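Local coordinates for alpha-2,3-sialyltransferase (Campylobacter jejuni, PDB 2P2V), which probably transfers sialic acid from CMP-sialic acid to acceptor sugars through an alpha-2,3 linkage, this chain being the catalytic part of a longer membrane-associated protein, at residues A[11-16]-A[63-68]; A[20-25]-A[156-161]; A[73-78]-A[272-277]; A[190-195]-A[261-266]. All blocks are in the same frame, centred on the assembly; numbering follows the deposited sequence.

The four contacts fall into two groups on a Rossmann-type alpha/beta domain. Contacts 1 and 2, with centres about 9 Å apart, share the central parallel sheet and pack directly on each other, Leu13 CD1 lying 3.7 Å from Leu161 CD1. Contacts 3 and 4, about 10 Å centre to centre, meet near the donor site, where Gln76 CD is 3.6 Å from Ile261 CD1. Strand 62-68 ties the groups together: it leads into helix 73-85, and Phe68 packs on Phe73 and Gln76. The bound CMP-sialic acid analogue touches Gln76 and lies about 6 Å from the side chain of Ile261 and about 8 Å from that of Ile24.

Contact 1: residues A[11-16]-A[63-68]; sequences NELIVS and IKAVFF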
# COMPACT_ATOMS: atom_id res chain seq x y z
N ASN A 11 18.73 -1.51 -15.64
CA ASN A 11 17.90 -1.69 -14.45
C ASN A 11 18.03 -0.56 -13.46
O ASN A 11 17.06 -0.19 -12.78
CB ASN A 11 18.25 -3.00 -13.74
CG ASN A 11 17.68 -4.20 -14.44
OD1 ASN A 11 17.96 -5.35 -14.05
ND2 ASN A 11 16.87 -3.97 -15.47
N GLU A 12 19.23 -0.00 -13.37
CA GLU A 12 19.52 1.10 -12.46
C GLU A 12 20.61 1.92 -13.11
O GLU A 12 21.50 1.37 -13.78
CB GLU A 12 20.02 0.55 -11.12
CG GLU A 12 19.85 1.48 -9.92
CD GLU A 12 20.16 0.76 -8.60
OE1 GLU A 12 19.25 0.63 -7.74
OE2 GLU A 12 21.33 0.31 -8.44
N LEU A 13 20.53 3.23 -12.96
CA LEU A 13 21.59 4.12 -13.45
C LEU A 13 22.62 4.29 -12.31
O LEU A 13 22.37 5.00 -11.34
CB LEU A 13 20.99 5.47 -13.92
CG LEU A 13 21.76 6.34 -14.92
CD1 LEU A 13 20.88 7.49 -15.40
CD2 LEU A 13 23.08 6.91 -14.33
N ILE A 14 23.77 3.63 -12.45
CA ILE A 14 24.82 3.68 -11.43
C ILE A 14 26.01 4.48 -11.96
O ILE A 14 26.58 4.15 -12.99
CB ILE A 14 25.23 2.26 -11.01
CG1 ILE A 14 24.01 1.46 -10.53
CG2 ILE A 14 26.27 2.30 -9.89
CD1 ILE A 14 24.33 -0.00 -10.16
N VAL A 15 26.34 5.57 -11.27
CA VAL A 15 27.49 6.42 -11.60
C VAL A 15 28.69 5.85 -10.79
O VAL A 15 28.58 5.69 -9.57
CB VAL A 15 27.21 7.90 -11.22
CG1 VAL A 15 28.41 8.82 -11.52
CG2 VAL A 15 25.97 8.40 -11.96
N SER A 16 29.79 5.50 -11.46
CA SER A 16 31.02 5.12 -10.74
C SER A 16 31.87 6.34 -10.40
O SER A 16 31.88 7.30 -11.15
CB SER A 16 31.86 4.17 -11.58
OG SER A 16 33.16 4.01 -11.00
N ILE A 63 22.78 8.26 -25.67
CA ILE A 63 22.14 8.98 -24.58
C ILE A 63 22.06 8.11 -23.30
O ILE A 63 21.55 6.96 -23.33
CB ILE A 63 20.72 9.55 -25.01
CG1 ILE A 63 20.84 10.46 -26.22
CG2 ILE A 63 20.18 10.35 -23.84
CD1 ILE A 63 19.50 10.70 -26.98
N LYS A 64 22.61 8.60 -22.19
CA LYS A 64 22.52 7.88 -20.96
C LYS A 64 21.09 7.89 -20.41
O LYS A 64 20.60 6.87 -19.95
CB LYS A 64 23.51 8.44 -19.89
CG LYS A 64 23.56 7.63 -18.60
CD LYS A 64 24.25 6.23 -18.75
CE LYS A 64 24.61 5.65 -17.38
NZ LYS A 64 25.35 4.36 -17.54
N ALA A 65 20.41 9.02 -20.44
CA ALA A 65 18.99 8.97 -20.02
C ALA A 65 18.27 10.02 -20.83
O ALA A 65 18.80 11.09 -21.07
CB ALA A 65 18.81 9.29 -18.60
N VAL A 66 17.01 9.74 -21.14
CA VAL A 66 16.17 10.77 -21.69
C VAL A 66 15.08 11.08 -20.70
O VAL A 66 14.72 10.22 -19.88
CB VAL A 66 15.45 10.33 -23.04
CG1 VAL A 66 16.47 10.16 -24.21
CG2 VAL A 66 14.63 9.05 -22.83
N PHE A 67 14.48 12.28 -20.83
CA PHE A 67 13.54 12.73 -19.80
C PHE A 67 12.35 13.30 -20.52
O PHE A 67 12.52 14.17 -21.38
CB PHE A 67 14.12 13.85 -18.94
CG PHE A 67 15.26 13.38 -18.06
CD1 PHE A 67 16.50 13.16 -18.64
CD2 PHE A 67 15.05 13.12 -16.72
CE1 PHE A 67 17.55 12.66 -17.81
CE2 PHE A 67 16.08 12.61 -15.91
CZ PHE A 67 17.29 12.39 -16.47
N PHE A 68 11.17 12.86 -20.12
CA PHE A 68 9.90 13.30 -20.80
C PHE A 68 8.85 13.68 -19.76
O PHE A 68 8.76 13.11 -18.65
CB PHE A 68 9.32 12.12 -21.63
CG PHE A 68 10.23 11.61 -22.74
CD1 PHE A 68 10.74 12.46 -23.75
CD2 PHE A 68 10.58 10.28 -22.77
CE1 PHE A 68 11.60 11.96 -24.74
CE2 PHE A 68 11.38 9.77 -23.79
CZ PHE A 68 11.88 10.64 -24.80
O HOH W 1 27.03 4.25 -15.57
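Lys64 and Leu13 make most of this contact, in which the loop leading to strand 21-25 packs on the first half of strand 62-68 of the central parallel sheet. Lys64 sits at the irregularity in that strand. Its CB starts toward the loop but is still too far from it to touch. With CG anti to the backbone N (chi1 -174°), the chain heads for Leu13, and CG comes within 4.2 Å of Leu13 CD1. A bend at the next bond (chi2 71°) then turns the chain across the leucine, and CD goes by without close contact. CE is the carbon that settles in, 3.6 Å from Leu13 CD2 and 3.8 Å from Leu13 CG, so the lysine stem lies slantwise over the branched end of the leucine. At the tip, NZ donates to water 1 at 2.6 Å, and the same water donates to Ile14 O, also at 2.6 Å. The ammonium is thereby joined to the loop backbone one residue beyond the leucine it covers. NZ also forms a salt bridge with Glu10, just ahead of the loop segment. The other branch of Leu13 reaches the point where regular strand resumes, with CD1 4.2 Å from Ala65 CB, and Phe46 of strand 44-48 and Asn93 of strand 90-96 also border the leucine. The contact therefore joins two chemistries in one residue: the methylenes of Lys64 cover a buried leucine, while its ammonium is held by a carboxylate and a water-linked carbonyl, surroundings that probably favour the charged form.

Contact 2: residues A[20-25]-A[156-161]; sequences QNIIIA and AIAIAL. With EDO (1,2-ethanediol), chain H.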
# COMPACT_ATOMS: atom_id res chain seq x y z
N GLN A 20 32.32 10.99 -13.40
CA GLN A 20 31.24 11.73 -12.76
C GLN A 20 30.85 12.96 -13.56
O GLN A 20 30.33 13.94 -13.01
CB GLN A 20 31.65 12.09 -11.32
CG GLN A 20 31.94 10.88 -10.42
CD GLN A 20 32.72 11.27 -9.15
OE1 GLN A 20 33.67 12.05 -9.22
NE2 GLN A 20 32.32 10.73 -8.00
N ASN A 21 31.07 12.92 -14.88
CA ASN A 21 30.81 14.04 -15.74
C ASN A 21 29.52 13.84 -16.51
O ASN A 21 29.32 12.79 -17.10
CB ASN A 21 31.90 14.20 -16.83
CG ASN A 21 33.27 14.59 -16.25
OD1 ASN A 21 33.36 15.33 -15.25
ND2 ASN A 21 34.34 14.10 -16.89
N ILE A 22 28.72 14.88 -16.58
CA ILE A 22 27.45 14.72 -17.30
C ILE A 22 27.25 15.95 -18.16
O ILE A 22 27.49 17.06 -17.73
CB ILE A 22 26.29 14.45 -16.26
CG1 ILE A 22 24.94 14.16 -16.99
CG2 ILE A 22 26.10 15.60 -15.29
CD1 ILE A 22 24.94 12.87 -17.75
N ILE A 23 26.81 15.74 -19.41
CA ILE A 23 26.41 16.82 -20.27
C ILE A 23 24.90 16.75 -20.26
O ILE A 23 24.35 15.65 -20.46
CB ILE A 23 26.90 16.61 -21.73
CG1 ILE A 23 28.39 16.21 -21.77
CG2 ILE A 23 26.56 17.81 -22.60
CD1 ILE A 23 29.31 17.12 -20.93
N ILE A 24 24.28 17.91 -20.05
CA ILE A 24 22.86 18.07 -19.91
C ILE A 24 22.43 19.08 -20.95
O ILE A 24 22.84 20.25 -20.91
CB ILE A 24 22.48 18.49 -18.47
CG1 ILE A 24 22.89 17.38 -17.48
CG2 ILE A 24 20.98 18.84 -18.42
CD1 ILE A 24 22.59 17.67 -16.01
N ALA A 25 21.63 18.63 -21.92
CA ALA A 25 21.23 19.48 -23.01
C ALA A 25 19.76 19.81 -23.03
O ALA A 25 18.89 18.91 -23.01
CB ALA A 25 21.66 18.90 -24.31
N ALA A 156 19.23 18.19 -11.24
CA ALA A 156 18.87 17.61 -9.95
C ALA A 156 18.98 16.10 -10.02
O ALA A 156 19.55 15.44 -9.13
CB ALA A 156 17.38 18.13 -9.50
N ILE A 157 18.46 15.50 -11.11
CA ILE A 157 18.53 14.06 -11.24
C ILE A 157 20.00 13.60 -11.27
O ILE A 157 20.38 12.64 -10.56
CB ILE A 157 17.82 13.57 -12.55
CG1 ILE A 157 16.30 13.71 -12.38
CG2 ILE A 157 18.17 12.11 -12.82
CD1 ILE A 157 15.63 12.59 -11.59
N ALA A 158 20.79 14.30 -12.07
CA ALA A 158 22.25 13.98 -12.21
C ALA A 158 22.94 14.02 -10.84
O ALA A 158 23.67 13.07 -10.47
CB ALA A 158 22.92 14.91 -13.20
N ILE A 159 22.65 15.06 -10.07
CA ILE A 159 23.24 15.27 -8.72
C ILE A 159 22.78 14.18 -7.78
O ILE A 159 23.62 13.55 -7.07
CB ILE A 159 22.93 16.68 -8.20
CG1 ILE A 159 23.64 17.69 -9.09
CG2 ILE A 159 23.26 16.84 -6.72
CD1 ILE A 159 23.22 19.08 -8.89
N ALA A 160 21.46 13.86 -7.81
CA ALA A 160 21.02 12.74 -7.00
C ALA A 160 21.66 11.41 -7.36
O ALA A 160 21.78 10.55 -6.50
CB ALA A 160 19.48 12.63 -6.93
N LEU A 161 22.04 11.19 -8.61
CA LEU A 161 22.56 9.92 -9.02
C LEU A 161 24.08 9.89 -8.82
O LEU A 161 24.72 8.84 -8.98
CB LEU A 161 22.27 9.67 -10.49
CG LEU A 161 20.78 9.30 -10.74
CD1 LEU A 161 20.61 9.31 -12.23
CD2 LEU A 161 20.30 7.97 -10.12
C1 EDO H . 35.95 13.14 -11.57
O1 EDO H . 34.96 13.76 -10.73
C2 EDO H . 35.42 11.83 -12.17
O2 EDO H . 35.06 12.03 -13.55
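Ile22 and Ala158 mark the closest approach of strand 21-25 to helix 150-161, their CA atoms 7.3 Å apart. The strand is extended throughout, which puts the side chains of Ile22 and Ile24 on the same face, both starting toward the helix. The helix answers with one residue, Ala158, whose turn is held by regular bonds such as Ala160 N to Ala156 O at 2.8 Å. No hydrogen bond crosses between the segments, and the contact is wholly apolar. The methyl CB of Ala158 touches both isoleucines: Ile22 CG2 lies 3.9 Å away and Ile24 CD1 4.0 Å away. The two present different branches. Ile22 offers its short one, because CG1 is swung anti to the backbone N (chi1 -175°), whereas Ile24 reaches in with the end of its extended long branch. At the start of the strand an ethanediol, probably from the crystallisation liquor, bonds to Gln20: its O2 accepts from Gln20 N at 2.9 Å and its O1 donates to Gln20 OE1 at 2.6 Å. Strand 21-25 lies in the sheet between strands 44-48 and 165-169; Phe46 of the first touches both Ile22 and Ala158, Ile166 of the second touches Ile22, and helix 124-127 packs on Ala156 and Ile157. This is helix-on-sheet packing of the Rossmann-type domain, with helix 150-161 on the sheet face that carries Ile22 and Ile24.

Contact 3: residues A[73-78]-A[272-277]; sequences FLQQYH and FYKNQL. With EDO (1,2-ethanediol), chain F.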
# COMPACT_ATOMS: atom_id res chain seq x y z
N PHE A 73 3.90 11.59 -22.10
CA PHE A 73 4.80 10.39 -21.91
C PHE A 73 4.44 9.23 -22.79
O PHE A 73 5.30 8.51 -23.30
CB PHE A 73 4.84 9.96 -20.43
CG PHE A 73 6.00 9.04 -20.14
CD1 PHE A 73 7.28 9.58 -19.93
CD2 PHE A 73 5.82 7.67 -20.16
CE1 PHE A 73 8.36 8.73 -19.69
CE2 PHE A 73 6.93 6.79 -19.93
CZ PHE A 73 8.19 7.37 -19.70
N LEU A 74 3.13 8.96 -22.93
CA LEU A 74 2.73 7.83 -23.77
C LEU A 74 3.34 7.90 -25.16
O LEU A 74 3.87 6.91 -25.65
CB LEU A 74 1.17 7.78 -23.88
CG LEU A 74 0.59 6.60 -24.69
CD1 LEU A 74 0.46 5.36 -23.88
CD2 LEU A 74 -0.84 7.05 -25.11
N GLN A 75 3.20 9.06 -25.84
CA GLN A 75 3.77 9.22 -27.18
C GLN A 75 5.32 9.22 -27.14
O GLN A 75 5.98 8.60 -27.98
CB GLN A 75 3.24 10.50 -27.81
CG GLN A 75 1.71 10.45 -28.03
CD GLN A 75 0.87 10.92 -26.84
OE1 GLN A 75 1.35 11.04 -25.70
NE2 GLN A 75 -0.43 11.18 -27.10
N GLN A 76 5.89 9.86 -26.12
CA GLN A 76 7.37 9.96 -26.12
C GLN A 76 8.00 8.60 -25.86
O GLN A 76 9.11 8.29 -26.37
CB GLN A 76 7.83 10.92 -25.03
CG GLN A 76 7.50 12.38 -25.18
CD GLN A 76 8.24 13.07 -26.29
OE1 GLN A 76 8.62 12.48 -27.31
NE2 GLN A 76 8.49 14.36 -26.08
N TYR A 77 7.38 7.81 -24.99
CA TYR A 77 7.89 6.44 -24.71
C TYR A 77 7.95 5.61 -26.00
O TYR A 77 8.92 4.99 -26.31
CB TYR A 77 6.98 5.76 -23.68
CG TYR A 77 7.43 4.38 -23.25
CD1 TYR A 77 8.43 4.23 -22.28
CD2 TYR A 77 6.90 3.24 -23.83
CE1 TYR A 77 8.85 2.95 -21.89
CE2 TYR A 77 7.32 1.93 -23.43
CZ TYR A 77 8.26 1.82 -22.45
OH TYR A 77 8.61 0.54 -22.10
N HIS A 78 6.85 5.64 -26.76
CA HIS A 78 6.78 4.97 -28.04
C HIS A 78 7.84 5.56 -29.02
O HIS A 78 8.54 4.81 -29.71
CB HIS A 78 5.33 5.22 -28.56
CG HIS A 78 5.15 4.85 -30.00
ND1 HIS A 78 5.46 3.61 -30.50
CD2 HIS A 78 4.66 5.57 -31.04
CE1 HIS A 78 5.23 3.59 -31.80
NE2 HIS A 78 4.74 4.77 -32.15
N PHE A 272 -7.82 3.17 -23.49
CA PHE A 272 -8.00 3.10 -22.07
C PHE A 272 -7.18 4.21 -21.42
O PHE A 272 -7.66 4.99 -20.58
CB PHE A 272 -7.54 1.72 -21.53
CG PHE A 272 -7.70 1.61 -20.03
CD1 PHE A 272 -6.72 2.16 -19.20
CD2 PHE A 272 -8.84 1.03 -19.47
CE1 PHE A 272 -6.86 2.15 -17.83
CE2 PHE A 272 -8.97 0.96 -18.09
CZ PHE A 272 -7.98 1.55 -17.26
N TYR A 273 -5.90 4.24 -21.79
CA TYR A 273 -4.94 5.23 -21.23
C TYR A 273 -5.34 6.68 -21.46
O TYR A 273 -5.39 7.48 -20.50
CB TYR A 273 -3.58 4.94 -21.83
CG TYR A 273 -2.48 5.79 -21.22
CD1 TYR A 273 -1.60 5.24 -20.28
CD2 TYR A 273 -2.33 7.13 -21.58
CE1 TYR A 273 -0.59 6.04 -19.70
CE2 TYR A 273 -1.31 7.92 -21.03
CZ TYR A 273 -0.47 7.37 -20.09
OH TYR A 273 0.55 8.13 -19.52
N LYS A 274 -5.74 6.99 -22.71
CA LYS A 274 -6.07 8.36 -23.08
C LYS A 274 -7.39 8.77 -22.47
O LYS A 274 -7.62 9.96 -22.20
CB LYS A 274 -6.18 8.47 -24.60
CG LYS A 274 -4.89 8.59 -25.31
CD LYS A 274 -5.09 8.63 -26.81
CE LYS A 274 -3.79 8.98 -27.50
NZ LYS A 274 -4.02 9.18 -28.96
N ASN A 275 -8.31 7.82 -22.31
CA ASN A 275 -9.61 8.06 -21.66
C ASN A 275 -9.42 8.53 -20.23
O ASN A 275 -10.03 9.50 -19.76
CB ASN A 275 -10.47 6.78 -21.64
CG ASN A 275 -11.81 6.96 -20.93
OD1 ASN A 275 -12.71 7.61 -21.45
ND2 ASN A 275 -11.96 6.37 -19.73
N GLN A 276 -8.55 7.79 -19.52
CA GLN A 276 -8.25 8.09 -18.13
C GLN A 276 -7.52 9.41 -18.02
O GLN A 276 -7.90 10.23 -17.19
CB GLN A 276 -7.43 6.98 -17.53
CG GLN A 276 -8.23 5.76 -17.30
CD GLN A 276 -7.79 5.06 -16.04
OE1 GLN A 276 -6.61 5.07 -15.70
NE2 GLN A 276 -8.74 4.44 -15.34
N LEU A 277 -6.52 9.61 -18.87
CA LEU A 277 -5.70 10.83 -18.87
C LEU A 277 -6.55 12.07 -19.14
O LEU A 277 -6.41 13.09 -18.46
CB LEU A 277 -4.56 10.72 -19.89
CG LEU A 277 -3.28 11.52 -19.66
CD1 LEU A 277 -2.47 10.95 -18.53
CD2 LEU A 277 -2.43 11.56 -20.91
C1 EDO F . -3.36 5.90 -17.08
O1 EDO F . -2.17 5.53 -16.38
C2 EDO F . -3.76 7.32 -16.71
O2 EDO F . -3.43 8.12 -17.85
O HOH W 2 1.04 10.44 -21.22
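Leu74 of helix 73-85, the helix that follows strand 62-68 in this Rossmann-type fold, packs on Tyr273 of the last helix of this chain, 268-283. The two short helical segments run roughly antiparallel, 147° between their directions, with axes 12.1 Å apart, a wide spacing bridged by the side chains. Leu74 CD1 makes a CH-pi contact over one face of the Tyr273 ring, 4.0 Å from its centroid and 10° off the normal. Nearer the phenol end, Leu74 CB lies 3.8 Å from Tyr273 CE2, so the side chains slide past each other in opposite senses. Over the other face, O2 of an ethanediol, probably from the crystallisation liquor, sits 3.7 Å above the ring plane. Alongside, the extended chain of Lys274 crosses Gln75 at about a right angle, its CE 4.0 Å from Gln75 NE2. Helix 73-85 also borders the donor site, where Gln76 touches the bound CMP-sialic acid analogue, and the subunit interface, where Tyr143 of a second subunit bonds to Leu74 O. Tyr273, with CG anti to its own N (chi1 -174°), extends across to the helix start, where water 2 links its OH (2.9 Å) to Leu74 N (3.1 Å).

Contact 4: residues A[190-195]-A[261-266]; sequences KTIFPG and ILLTDN. With EDO (1,2-ethanediol), chain C.
Beside the donor pocket, Ile192 at the end of helix 187-192 packs on Ile261 and Leu263 of the loop that precedes helix 268-283. Ile261 is the link to the pocket, its side chain about 6 Å from the bound CMP-sialic acid analogue. The end of the long branch of Ile192 touches both loop residues. Its CD1 meets Ile261 CG2 at 3.7 Å and lies 4.0 Å from Leu263 CD1, while Ile192 CG1 is 3.9 Å from the same leucine methyl. Ile261 presents CG2 because CG1 is turned anti to the backbone N (chi1 -172°), and Ile192 lies slantwise against it. Leu263, exposed in the assembly and touched by a crystal neighbour, slides past Ile192 in the opposite sense. No hydrogen bond joins the segments. The loop has its own polar ties: Leu262 N bonds to Thr79 OG1, and Asp265 N donates at 3.0 Å to O1 of an ethanediol, probably from the crystallisation liquor, that is also bonded to Tyr143 O of a second subunit. The helix ends straight after Ile192, for Phe193 already leaves helical geometry, and the two residues after Gly195 are not modelled. A short helix followed, three residues on, by a gap in the model, and set on an apolar patch beside the bound donor analogue, is consistent with the mobile lid over the donor site of related bacterial sialyltransferases.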
# COMPACT_ATOMS: atom_id res chain seq x y z
N LYS A 190 1.08 19.85 -32.94
CA LYS A 190 -0.24 20.46 -33.20
C LYS A 190 -1.41 19.50 -32.99
O LYS A 190 -2.41 19.89 -32.39
CB LYS A 190 -0.29 21.05 -34.61
CG LYS A 190 0.56 22.32 -34.80
CD LYS A 190 0.62 22.71 -36.26
CE LYS A 190 1.41 23.98 -36.48
NZ LYS A 190 1.89 24.00 -37.91
N THR A 191 -1.30 18.26 -33.45
CA THR A 191 -2.40 17.31 -33.35
C THR A 191 -2.68 16.92 -31.90
O THR A 191 -3.81 17.10 -31.41
CB THR A 191 -2.16 16.02 -34.15
OG1 THR A 191 -1.83 16.35 -35.50
CG2 THR A 191 -3.41 15.16 -34.14
N ILE A 192 -1.65 16.41 -31.21
CA ILE A 192 -1.82 15.89 -29.84
C ILE A 192 -2.47 16.97 -28.96
O ILE A 192 -3.51 16.72 -28.34
CB ILE A 192 -0.49 15.33 -29.24
CG1 ILE A 192 0.07 14.21 -30.14
CG2 ILE A 192 -0.73 14.75 -27.84
CD1 ILE A 192 1.50 13.80 -29.86
N PHE A 193 -1.89 18.17 -28.97
CA PHE A 193 -2.41 19.31 -28.23
C PHE A 193 -2.92 20.41 -29.18
O PHE A 193 -2.16 21.34 -29.52
CB PHE A 193 -1.34 19.85 -27.26
CG PHE A 193 -1.19 19.04 -25.97
CD1 PHE A 193 -0.42 17.87 -25.94
CD2 PHE A 193 -1.83 19.45 -24.80
CE1 PHE A 193 -0.30 17.13 -24.76
CE2 PHE A 193 -1.70 18.71 -23.61
CZ PHE A 193 -0.93 17.55 -23.59
N PRO A 194 -4.20 20.31 -29.63
CA PRO A 194 -4.78 21.24 -30.63
C PRO A 194 -4.62 22.74 -30.29
O PRO A 194 -4.76 23.13 -29.13
CB PRO A 194 -6.26 20.82 -30.71
CG PRO A 194 -6.50 19.88 -29.58
CD PRO A 194 -5.18 19.28 -29.21
N GLY A 195 -4.33 23.54 -31.31
CA GLY A 195 -4.03 24.97 -31.16
C GLY A 195 -4.98 25.75 -30.27
O GLY A 195 -4.64 26.08 -29.13
N ILE A 261 7.34 13.89 -33.01
CA ILE A 261 6.84 12.96 -31.99
C ILE A 261 5.87 12.00 -32.68
O ILE A 261 5.05 12.44 -33.51
CB ILE A 261 6.16 13.71 -30.79
CG1 ILE A 261 5.81 12.76 -29.64
CG2 ILE A 261 4.88 14.57 -31.25
CD1 ILE A 261 5.38 13.54 -28.36
N LEU A 262 6.02 10.71 -32.40
CA LEU A 262 5.11 9.71 -33.00
C LEU A 262 3.72 9.71 -32.41
O LEU A 262 3.51 9.93 -31.22
CB LEU A 262 5.72 8.32 -32.88
CG LEU A 262 7.11 8.14 -33.52
CD1 LEU A 262 7.47 6.68 -33.57
CD2 LEU A 262 7.23 8.79 -34.93
N LEU A 263 2.74 9.41 -33.25
CA LEU A 263 1.36 9.33 -32.80
C LEU A 263 1.10 7.88 -32.45
O LEU A 263 1.75 6.99 -32.98
CB LEU A 263 0.43 9.73 -33.97
CG LEU A 263 -0.13 11.16 -34.08
CD1 LEU A 263 0.70 12.29 -33.51
CD2 LEU A 263 -0.64 11.43 -35.54
N THR A 264 0.09 7.61 -31.64
CA THR A 264 -0.20 6.23 -31.29
C THR A 264 -1.49 5.81 -31.99
O THR A 264 -2.35 6.63 -32.21
CB THR A 264 -0.35 6.09 -29.76
OG1 THR A 264 -1.33 7.02 -29.31
CG2 THR A 264 0.99 6.49 -29.09
N ASP A 265 -1.61 4.53 -32.31
CA ASP A 265 -2.88 3.95 -32.78
C ASP A 265 -3.87 3.77 -31.64
O ASP A 265 -3.49 3.50 -30.50
CB ASP A 265 -2.60 2.62 -33.43
CG ASP A 265 -1.97 2.75 -34.81
OD1 ASP A 265 -2.09 3.84 -35.42
OD2 ASP A 265 -1.37 1.77 -35.30
N ASN A 266 -5.16 3.90 -31.96
CA ASN A 266 -6.23 3.71 -31.02
C ASN A 266 -6.49 2.23 -30.65
O ASN A 266 -7.58 1.68 -30.88
CB ASN A 266 -7.48 4.35 -31.61
CG ASN A 266 -8.61 4.45 -30.61
OD1 ASN A 266 -9.73 3.98 -30.88
ND2 ASN A 266 -8.35 5.11 -29.48
C1 EDO C . 1.81 2.84 -31.95
O1 EDO C . 0.55 2.65 -31.27
C2 EDO C . 1.76 2.55 -33.43
O2 EDO C . 1.09 3.69 -33.95